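Local coordinates for cobalamin biosynthesis protein CobN (Mycobacterium tuberculosis, PDB 7C6O) that probably serves as the catalytic large subunit of cobaltochelatase, the enzyme that inserts cobalt into the corrin ring during cobalamin biosynthesis, at residues A[460-463]-A[464-468]; A[526-530]-A[531-535]; A[680-683]-A[684-687]. All coordinates share one frame; numbering follows the deposited sequence.

The three contacts follow one another along a single chain, all in its CobN/magnesium chelatase-like part, and each is a local arrangement in or at the start of a helix. Contact 1 opens helix 464-474 and contact 2 opens helix 530-539; their centres lie about 13 Å apart and their nearest atoms about 5 Å. The two starts do not touch directly but belong to one helical cluster, since helices 452-459 and 464-474 both pack against contact 2. Contact 3, inside helix 675-694, is remote, its centre about 65 Å from that of contact 1, on the opposite side of the chain's centre, and about 56 Å from that of contact 2. Helix 675-694 is thus well separated from the cluster holding helices 464-474 and 530-539.

Contact 1 of 3, residues A[460-463]-A[464-468]; sequences ATLP and AELTD
Pro463 O is gripped by two backbone N-H groups of the helix that starts just after it. Thr467 N makes the straighter bond, 3.1 Å from Pro463 O at an N-H...O angle of 167° and in the carbonyl plane. Leu466 N lies closer to Pro463 O, at 2.9 Å, yet it comes from above that plane and its N-H...O angle is only 138°. Pro463 stands at the N-cap position, and its carbonyl takes both an i to i+3 and an i to i+4 bond.

A water adds a second link across the start of the helix: it donates to Leu462 O at 2.8 Å and also hydrogen-bonds Thr467 OG1 at 2.8 Å. With chi1 at 58°, Thr467 places OG1 between its backbone N and carbonyl carbon, where it meets this water, and turns CG2 anti to the carbonyl carbon and back toward the loop. There CG2 lies 3.6 Å from Leu462 CB. The branches of Leu462 and Leu466 cross at an angle, CD1 of Leu462 meeting CD2 of Leu466 at 3.9 Å. Apart from the leucines, the chain of Glu465, bent at chi2, brings OE1 alongside Pro463, 3.7 Å from its CB.

The short loop after helix 452-459 and the first turn of helix 464-474 make up this surface contact. Leu462 and Leu466 both rest on Ala579 of helix 576-581, while Pro463, Glu465 and Leu466 touch Ser574 in the loop that leads into it.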
# COMPACT_ATOMS: atom_id res chain seq x y z
N ALA A 460 -27.83 -15.82 5.15
CA ALA A 460 -29.04 -15.00 5.16
C ALA A 460 -28.92 -13.75 6.02
O ALA A 460 -29.72 -12.83 5.85
CB ALA A 460 -30.23 -15.84 5.64
N THR A 461 -27.94 -13.69 6.93
CA THR A 461 -27.76 -12.49 7.74
C THR A 461 -26.99 -11.40 7.01
O THR A 461 -26.87 -10.29 7.55
CB THR A 461 -27.03 -12.83 9.05
OG1 THR A 461 -25.66 -13.13 8.77
CG2 THR A 461 -27.69 -14.02 9.74
N LEU A 462 -26.48 -11.68 5.82
CA LEU A 462 -25.74 -10.69 5.05
C LEU A 462 -26.69 -9.75 4.32
O LEU A 462 -27.85 -10.09 4.06
CB LEU A 462 -24.84 -11.40 4.04
CG LEU A 462 -23.77 -12.31 4.64
CD1 LEU A 462 -23.04 -13.07 3.54
CD2 LEU A 462 -22.78 -11.50 5.47
N PRO A 463 -26.23 -8.54 3.98
CA PRO A 463 -27.08 -7.63 3.20
C PRO A 463 -27.41 -8.21 1.84
O PRO A 463 -26.59 -8.89 1.22
CB PRO A 463 -26.22 -6.37 3.08
CG PRO A 463 -25.20 -6.47 4.16
CD PRO A 463 -24.94 -7.93 4.34
N ALA A 464 -28.64 -7.94 1.38
CA ALA A 464 -29.06 -8.43 0.07
C ALA A 464 -28.14 -7.92 -1.04
O ALA A 464 -27.98 -8.61 -2.06
CB ALA A 464 -30.51 -8.01 -0.21
N GLU A 465 -27.54 -6.74 -0.87
CA GLU A 465 -26.59 -6.24 -1.86
C GLU A 465 -25.49 -7.26 -2.12
O GLU A 465 -25.03 -7.42 -3.25
CB GLU A 465 -25.99 -4.91 -1.40
CG GLU A 465 -26.93 -3.70 -1.51
CD GLU A 465 -28.05 -3.71 -0.49
OE1 GLU A 465 -27.98 -4.50 0.48
OE2 GLU A 465 -29.00 -2.92 -0.65
N LEU A 466 -25.05 -7.96 -1.07
CA LEU A 466 -23.98 -8.94 -1.23
C LEU A 466 -24.53 -10.30 -1.66
O LEU A 466 -23.99 -10.94 -2.55
CB LEU A 466 -23.18 -9.06 0.06
CG LEU A 466 -22.12 -10.16 0.11
CD1 LEU A 466 -21.10 -10.00 -1.01
CD2 LEU A 466 -21.43 -10.17 1.46
N THR A 467 -25.61 -10.75 -1.02
CA THR A 467 -26.12 -12.08 -1.34
C THR A 467 -26.69 -12.15 -2.75
O THR A 467 -26.62 -13.19 -3.40
CB THR A 467 -27.16 -12.54 -0.32
OG1 THR A 467 -28.25 -11.61 -0.28
CG2 THR A 467 -26.54 -12.65 1.07
N ASP A 468 -27.25 -11.04 -3.25
CA ASP A 468 -27.73 -11.02 -4.63
C ASP A 468 -26.59 -11.27 -5.61
O ASP A 468 -26.75 -12.04 -6.57
CB ASP A 468 -28.40 -9.68 -4.95
CG ASP A 468 -29.78 -9.56 -4.34
OD1 ASP A 468 -30.29 -10.55 -3.77
OD2 ASP A 468 -30.36 -8.45 -4.44
O HOH W 1 -29.44 -11.49 2.25

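Contact 2 of 3, residues A[526-530]-A[531-535]; sequences LPPSH and HYLAA
Ser529 caps the helix with its side chain: OG accepts from Tyr532 N at 3.0 Å, with an N-H...O angle of 165°, and its carbonyl takes the first i to i+4 bond, Leu533 N to Ser529 O at 3.0 Å. One residue on, Ala534 N bonds His530 O at 2.8 Å. A chi1 of 70° sets the serine hydroxyl between its own backbone N and carbonyl carbon, facing the first turn, as expected of an N-cap serine. The same OG is hydrogen-bonded to a water at 2.8 Å, and that water lies in the plane of the His531 ring, at its edge, joined to ND1 by a weak, 3.3 Å bond.

Outside the polar cap, Pro528 leans on the helix from the loop. Its CB approaches the Tyr532 ring obliquely, 3.8 Å from CD1, while Pro528 CG crosses the end of Leu533 at 4.0 Å from CD2. Pro528, just before the N-cap, thus meets side chains four and five residues further on. Leu533 CG lies beyond the Ser529 carbonyl oxygen, 3.4 Å from Ser529 O.

The imidazole of His530 is held outside these two segments, by Tyr455 OH at ND1 and Gly475 O at NE2, and Tyr532 OH bonds Asn560. The start of helix 530-539 is buried against helices 452-459, where Leu533 meets Tyr455 and Trp458, and 464-474, where His530 meets Val470, and it touches strand 492-500 through His531 and Ala534 on Ile493.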
# COMPACT_ATOMS: atom_id res chain seq x y z
N LEU A 526 -15.98 -10.39 -9.92
CA LEU A 526 -16.44 -11.71 -9.53
C LEU A 526 -16.46 -11.82 -8.00
O LEU A 526 -15.42 -11.64 -7.36
CB LEU A 526 -15.54 -12.78 -10.12
CG LEU A 526 -15.88 -14.23 -9.74
CD1 LEU A 526 -17.20 -14.64 -10.36
CD2 LEU A 526 -14.76 -15.18 -10.16
N PRO A 527 -17.61 -12.09 -7.39
CA PRO A 527 -17.68 -12.17 -5.93
C PRO A 527 -17.06 -13.47 -5.43
O PRO A 527 -16.87 -14.41 -6.21
CB PRO A 527 -19.19 -12.12 -5.65
CG PRO A 527 -19.80 -12.74 -6.87
CD PRO A 527 -18.93 -12.29 -8.02
N PRO A 528 -16.73 -13.56 -4.15
CA PRO A 528 -16.27 -14.83 -3.60
C PRO A 528 -17.37 -15.88 -3.68
O PRO A 528 -18.56 -15.56 -3.63
CB PRO A 528 -15.92 -14.49 -2.14
CG PRO A 528 -16.79 -13.32 -1.83
CD PRO A 528 -16.83 -12.52 -3.10
N SER A 529 -16.96 -17.13 -3.81
CA SER A 529 -17.90 -18.24 -3.91
C SER A 529 -18.43 -18.61 -2.52
O SER A 529 -17.95 -18.13 -1.49
CB SER A 529 -17.23 -19.46 -4.54
OG SER A 529 -16.26 -20.01 -3.66
N HIS A 530 -19.46 -19.47 -2.51
CA HIS A 530 -19.94 -20.01 -1.24
C HIS A 530 -18.87 -20.82 -0.54
O HIS A 530 -18.79 -20.82 0.69
CB HIS A 530 -21.19 -20.87 -1.47
CG HIS A 530 -22.37 -20.11 -1.99
ND1 HIS A 530 -23.05 -19.17 -1.24
CD2 HIS A 530 -23.02 -20.18 -3.18
CE1 HIS A 530 -24.05 -18.68 -1.95
NE2 HIS A 530 -24.05 -19.28 -3.13
N HIS A 531 -18.03 -21.53 -1.31
CA HIS A 531 -16.94 -22.28 -0.71
C HIS A 531 -15.92 -21.35 -0.07
O HIS A 531 -15.44 -21.61 1.04
CB HIS A 531 -16.27 -23.16 -1.76
CG HIS A 531 -15.09 -23.93 -1.25
ND1 HIS A 531 -13.79 -23.53 -1.50
CD2 HIS A 531 -15.01 -25.05 -0.51
CE1 HIS A 531 -12.96 -24.39 -0.93
NE2 HIS A 531 -13.67 -25.32 -0.32
N TYR A 532 -15.58 -20.25 -0.75
CA TYR A 532 -14.67 -19.26 -0.18
C TYR A 532 -15.21 -18.72 1.14
O TYR A 532 -14.49 -18.66 2.15
CB TYR A 532 -14.44 -18.13 -1.18
CG TYR A 532 -13.33 -17.17 -0.81
CD1 TYR A 532 -13.51 -16.22 0.19
CD2 TYR A 532 -12.11 -17.20 -1.47
CE1 TYR A 532 -12.50 -15.34 0.53
CE2 TYR A 532 -11.09 -16.32 -1.14
CZ TYR A 532 -11.29 -15.39 -0.14
OH TYR A 532 -10.29 -14.52 0.20
N LEU A 533 -16.48 -18.32 1.15
CA LEU A 533 -17.07 -17.76 2.37
C LEU A 533 -17.18 -18.82 3.46
O LEU A 533 -16.89 -18.54 4.63
CB LEU A 533 -18.44 -17.16 2.06
CG LEU A 533 -18.44 -15.98 1.08
CD1 LEU A 533 -19.86 -15.63 0.65
CD2 LEU A 533 -17.76 -14.78 1.71
N ALA A 534 -17.60 -20.04 3.10
CA ALA A 534 -17.74 -21.10 4.09
C ALA A 534 -16.41 -21.40 4.78
O ALA A 534 -16.36 -21.61 6.00
CB ALA A 534 -18.30 -22.36 3.45
N ALA A 535 -15.32 -21.42 4.01
CA ALA A 535 -14.02 -21.75 4.58
C ALA A 535 -13.59 -20.73 5.63
O ALA A 535 -13.15 -21.10 6.72
CB ALA A 535 -12.97 -21.85 3.47
O HOH W 2 -13.63 -20.96 -3.64

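Contact 3 of 3, residues A[680-683]-A[684-687]; sequences DMLL and HVDG
The imidazole of His684 is approached obliquely by Met681 O, a carbonyl that also receives two backbone bonds. Val685 N donates to Met681 O at 3.1 Å, and His684 N adds a weak bond to the same oxygen at 3.0 Å with an angle of only 121°. In the other flat group, the carboxylate of Asp686, OD1 forms a salt bridge to Arg750 outside the helix. The chi1 of Asp686, -100°, lies off the usual values, consistent with the pull of this bridge.

The backbone continues as a regular alpha-helix, Asp686 N bonding Leu682 O at 2.7 Å and Gly687 N bonding Leu683 O at 3.2 Å. On the buried side, with chi2 and chi3 both bent, Met681 SD lies 3.5 Å from Val685 CG2, the two chains crossing.

Within helix 675-694, then, Leu682, Val685 and Asp686 form a strip facing helix 624-642, where they touch Leu633, His636 and Leu629. Met681 packs on Leu669 and Pro673, and His684 and Val685 on Leu667, all in the loop leading into the helix.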
# COMPACT_ATOMS: atom_id res chain seq x y z
N ASP A 680 34.46 1.77 -30.44
CA ASP A 680 33.38 2.53 -29.82
C ASP A 680 32.25 1.61 -29.39
O ASP A 680 31.63 1.83 -28.34
CB ASP A 680 32.86 3.59 -30.79
CG ASP A 680 31.83 4.51 -30.16
OD1 ASP A 680 31.85 4.66 -28.92
OD2 ASP A 680 31.00 5.07 -30.90
N MET A 681 31.97 0.57 -30.18
CA MET A 681 30.97 -0.41 -29.79
C MET A 681 31.39 -1.14 -28.51
O MET A 681 30.53 -1.48 -27.69
CB MET A 681 30.75 -1.40 -30.93
CG MET A 681 29.73 -2.49 -30.65
SD MET A 681 30.45 -3.95 -29.89
CE MET A 681 31.62 -4.46 -31.15
N LEU A 682 32.69 -1.37 -28.33
CA LEU A 682 33.16 -2.07 -27.13
C LEU A 682 32.99 -1.21 -25.89
O LEU A 682 32.86 -1.75 -24.78
CB LEU A 682 34.61 -2.48 -27.29
CG LEU A 682 34.89 -3.54 -28.36
CD1 LEU A 682 36.36 -3.91 -28.36
CD2 LEU A 682 34.03 -4.78 -28.15
N LEU A 683 32.99 0.12 -26.03
CA LEU A 683 32.67 0.97 -24.89
C LEU A 683 31.24 0.72 -24.42
O LEU A 683 30.97 0.79 -23.21
CB LEU A 683 32.86 2.44 -25.26
CG LEU A 683 34.28 2.85 -25.65
CD1 LEU A 683 34.36 4.35 -25.87
CD2 LEU A 683 35.29 2.41 -24.59
N HIS A 684 30.33 0.43 -25.35
CA HIS A 684 28.97 0.06 -24.97
C HIS A 684 28.95 -1.31 -24.30
O HIS A 684 28.22 -1.53 -23.33
CB HIS A 684 28.07 0.09 -26.21
CG HIS A 684 26.74 -0.57 -26.02
ND1 HIS A 684 25.83 -0.17 -25.07
CD2 HIS A 684 26.17 -1.61 -26.68
CE1 HIS A 684 24.75 -0.93 -25.15
NE2 HIS A 684 24.93 -1.81 -26.11
N VAL A 685 29.75 -2.25 -24.82
CA VAL A 685 29.85 -3.57 -24.19
C VAL A 685 30.42 -3.45 -22.79
O VAL A 685 29.97 -4.13 -21.86
CB VAL A 685 30.71 -4.51 -25.07
CG1 VAL A 685 30.85 -5.87 -24.41
CG2 VAL A 685 30.10 -4.63 -26.45
N ASP A 686 31.42 -2.58 -22.61
CA ASP A 686 32.01 -2.32 -21.30
C ASP A 686 30.94 -1.92 -20.29
O ASP A 686 30.88 -2.46 -19.17
CB ASP A 686 33.07 -1.22 -21.40
CG ASP A 686 34.48 -1.77 -21.44
OD1 ASP A 686 34.73 -2.83 -20.83
OD2 ASP A 686 35.34 -1.12 -22.07
N GLY A 687 30.10 -0.95 -20.65
CA GLY A 687 29.06 -0.50 -19.74
C GLY A 687 28.03 -1.58 -19.47
O GLY A 687 27.57 -1.74 -18.33